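Local coordinates for protein NADPH-quinone reductase (Pediococcus pentosaceus ATCC 25745, PDB 3HA2) that is the flavodoxin-like-fold part of a longer protein that probably acts as an FMN-dependent NAD(P)H-quinone reductase, transferring electrons from the nicotinamide nucleotide to quinones, at residues K93-V98 and E126-K131. Numbering follows the deposited sequence.
Sequences KELGIV and EAFANK
Leu95 reaches from strand 94-101 to helix 123-131, where its side chain meets Ala129 and Phe128. The two backbones are nearest at Leu95 and Ala129, with 6.7 Å between their CA atoms, a short spacing consistent with the small alanine side chain. Followed outward, CB of Leu95 heads for the helix and already lies 4.4 Å from Ala129 CB. CG stands anti to the backbone N (chi1 -179°); Leu95 CG is 4.8 Å from Ala129 CB, and at this branch the two methyls part. CD1 turns away from the alanine and does not touch the ring. CD2, anti to CA, is the extended tip and makes the closest approaches: 4.0 Å from Leu95 CD2 to Ala129 CB, and 4.2 Å from the same methyl to Phe128 CD2. It meets the phenyl ring at its edge, near the ring plane, rather than over a face.

Strand 94-101 runs inside the parallel sheet of the flavodoxin-like fold, and the contact seats a helix on one face of that sheet. Leu95 also touches Leu57 of strand 54-60 and Met134 of the loop leading into strand 135-143. Phe128 packs on Met78 and Leu90, and its ring makes an edge-to-face stack with Trp63 of the second subunit, so this helix also contributes to the dimer contact. All three touching residues are buried, and they join through aliphatic and aromatic carbon alone across a modest 109 Å². Such a contact supplies hydrophobic and van der Waals attraction with little directional constraint, so the helix position probably depends also on the surrounding packing.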
loop_
_atom_site.group_PDB
_atom_site.type_symbol
_atom_site.label_atom_id
_atom_site.label_comp_id
_atom_site.label_asym_id
_atom_site.label_seq_id
_atom_site.Cartn_x
_atom_site.Cartn_y
_atom_site.Cartn_z
ATOM N N LYS A 93 6.519 -17.971 11.156
ATOM C CA LYS A 93 6.174 -18.272 9.759
ATOM C C LYS A 93 7.029 -17.390 8.848
ATOM O O LYS A 93 7.558 -16.356 9.286
ATOM C CB LYS A 93 4.671 -18.054 9.493
ATOM C CG LYS A 93 3.756 -18.920 10.359
ATOM C CD LYS A 93 2.264 -18.612 10.105
ATOM C CE LYS A 93 1.378 -19.319 11.122
ATOM N NZ LYS A 93 1.385 -20.804 10.890
ATOM N N GLU A 94 7.193 -17.820 7.598
ATOM C CA GLU A 94 7.964 -17.071 6.618
ATOM C C GLU A 94 6.982 -16.299 5.766
ATOM O O GLU A 94 5.909 -16.813 5.447
ATOM C CB GLU A 94 8.819 -17.992 5.735
ATOM C CG GLU A 94 10.000 -18.611 6.477
ATOM C CD GLU A 94 10.673 -19.730 5.713
ATOM O OE1 GLU A 94 10.017 -20.395 4.896
ATOM O OE2 GLU A 94 11.881 -19.957 5.947
ATOM N N LEU A 95 7.344 -15.058 5.432
ATOM C CA LEU A 95 6.531 -14.231 4.540
ATOM C C LEU A 95 7.325 -14.035 3.259
ATOM O O LEU A 95 8.461 -13.569 3.312
ATOM C CB LEU A 95 6.234 -12.864 5.144
ATOM C CG LEU A 95 5.362 -11.961 4.251
ATOM C CD1 LEU A 95 3.931 -12.567 4.039
ATOM C CD2 LEU A 95 5.269 -10.524 4.788
ATOM N N GLY A 96 6.720 -14.393 2.131
ATOM C CA GLY A 96 7.322 -14.181 0.811
ATOM C C GLY A 96 6.427 -13.302 -0.041
ATOM O O GLY A 96 5.216 -13.178 0.205
ATOM N N ILE A 97 7.024 -12.703 -1.059
ATOM C CA ILE A 97 6.329 -11.797 -1.961
ATOM C C ILE A 97 6.700 -12.187 -3.379
ATOM O O ILE A 97 7.896 -12.233 -3.726
ATOM C CB ILE A 97 6.769 -10.320 -1.703
ATOM C CG1 ILE A 97 6.464 -9.892 -0.254
ATOM C CG2 ILE A 97 6.146 -9.374 -2.775
ATOM C CD1 ILE A 97 4.993 -9.805 0.095
ATOM N N VAL A 98 5.696 -12.509 -4.192
ATOM C CA VAL A 98 5.908 -12.684 -5.641
ATOM C C VAL A 98 5.198 -11.514 -6.323
ATOM O O VAL A 98 3.976 -11.530 -6.458
ATOM C CB VAL A 98 5.374 -14.044 -6.148
ATOM C CG1 VAL A 98 5.590 -14.185 -7.692
ATOM C CG2 VAL A 98 6.097 -15.189 -5.404
ATOM N N GLU A 126 7.777 -5.731 4.723
ATOM C CA GLU A 126 8.896 -6.046 5.600
ATOM C C GLU A 126 8.576 -5.600 7.029
ATOM O O GLU A 126 8.820 -6.338 7.983
ATOM C CB GLU A 126 10.171 -5.387 5.070
ATOM C CG GLU A 126 11.451 -5.770 5.812
ATOM C CD GLU A 126 12.709 -5.233 5.103
ATOM O OE1 GLU A 126 12.605 -4.679 3.982
ATOM O OE2 GLU A 126 13.813 -5.361 5.679
ATOM N N ALA A 127 8.033 -4.396 7.171
ATOM C CA ALA A 127 7.652 -3.896 8.496
ATOM C C ALA A 127 6.540 -4.749 9.139
ATOM O O ALA A 127 6.553 -4.999 10.351
ATOM C CB ALA A 127 7.241 -2.424 8.413
ATOM N N PHE A 128 5.590 -5.200 8.331
ATOM C CA PHE A 128 4.575 -6.148 8.805
ATOM C C PHE A 128 5.200 -7.433 9.346
ATOM O O PHE A 128 4.868 -7.903 10.435
ATOM C CB PHE A 128 3.576 -6.490 7.691
ATOM C CG PHE A 128 2.557 -7.528 8.094
ATOM C CD1 PHE A 128 1.432 -7.172 8.823
ATOM C CD2 PHE A 128 2.729 -8.866 7.747
ATOM C CE1 PHE A 128 0.485 -8.135 9.203
ATOM C CE2 PHE A 128 1.785 -9.822 8.126
ATOM C CZ PHE A 128 0.677 -9.453 8.843
ATOM N N ALA A 129 6.089 -8.022 8.554
ATOM C CA ALA A 129 6.787 -9.233 8.968
ATOM C C ALA A 129 7.546 -9.011 10.264
ATOM O O ALA A 129 7.483 -9.848 11.165
ATOM C CB ALA A 129 7.724 -9.727 7.835
ATOM N N ASN A 130 8.248 -7.877 10.373
ATOM C CA ASN A 130 9.002 -7.567 11.598
ATOM C C ASN A 130 8.047 -7.482 12.799
ATOM O O ASN A 130 8.301 -8.059 13.864
ATOM C CB ASN A 130 9.796 -6.247 11.438
ATOM C CG ASN A 130 10.999 -6.371 10.498
ATOM O OD1 ASN A 130 11.499 -5.366 9.962
ATOM N ND2 ASN A 130 11.458 -7.597 10.274
ATOM N N LYS A 131 6.927 -6.793 12.599
ATOM C CA LYS A 131 5.965 -6.558 13.667
ATOM C C LYS A 131 5.315 -7.839 14.169
ATOM O O LYS A 131 5.064 -7.995 15.373
ATOM C CB LYS A 131 4.891 -5.583 13.206
ATOM C CG LYS A 131 3.868 -5.190 14.293
ATOM C CD LYS A 131 4.522 -4.369 15.391
ATOM C CE LYS A 131 3.484 -3.645 16.227
ATOM N NZ LYS A 131 4.162 -2.708 17.164
#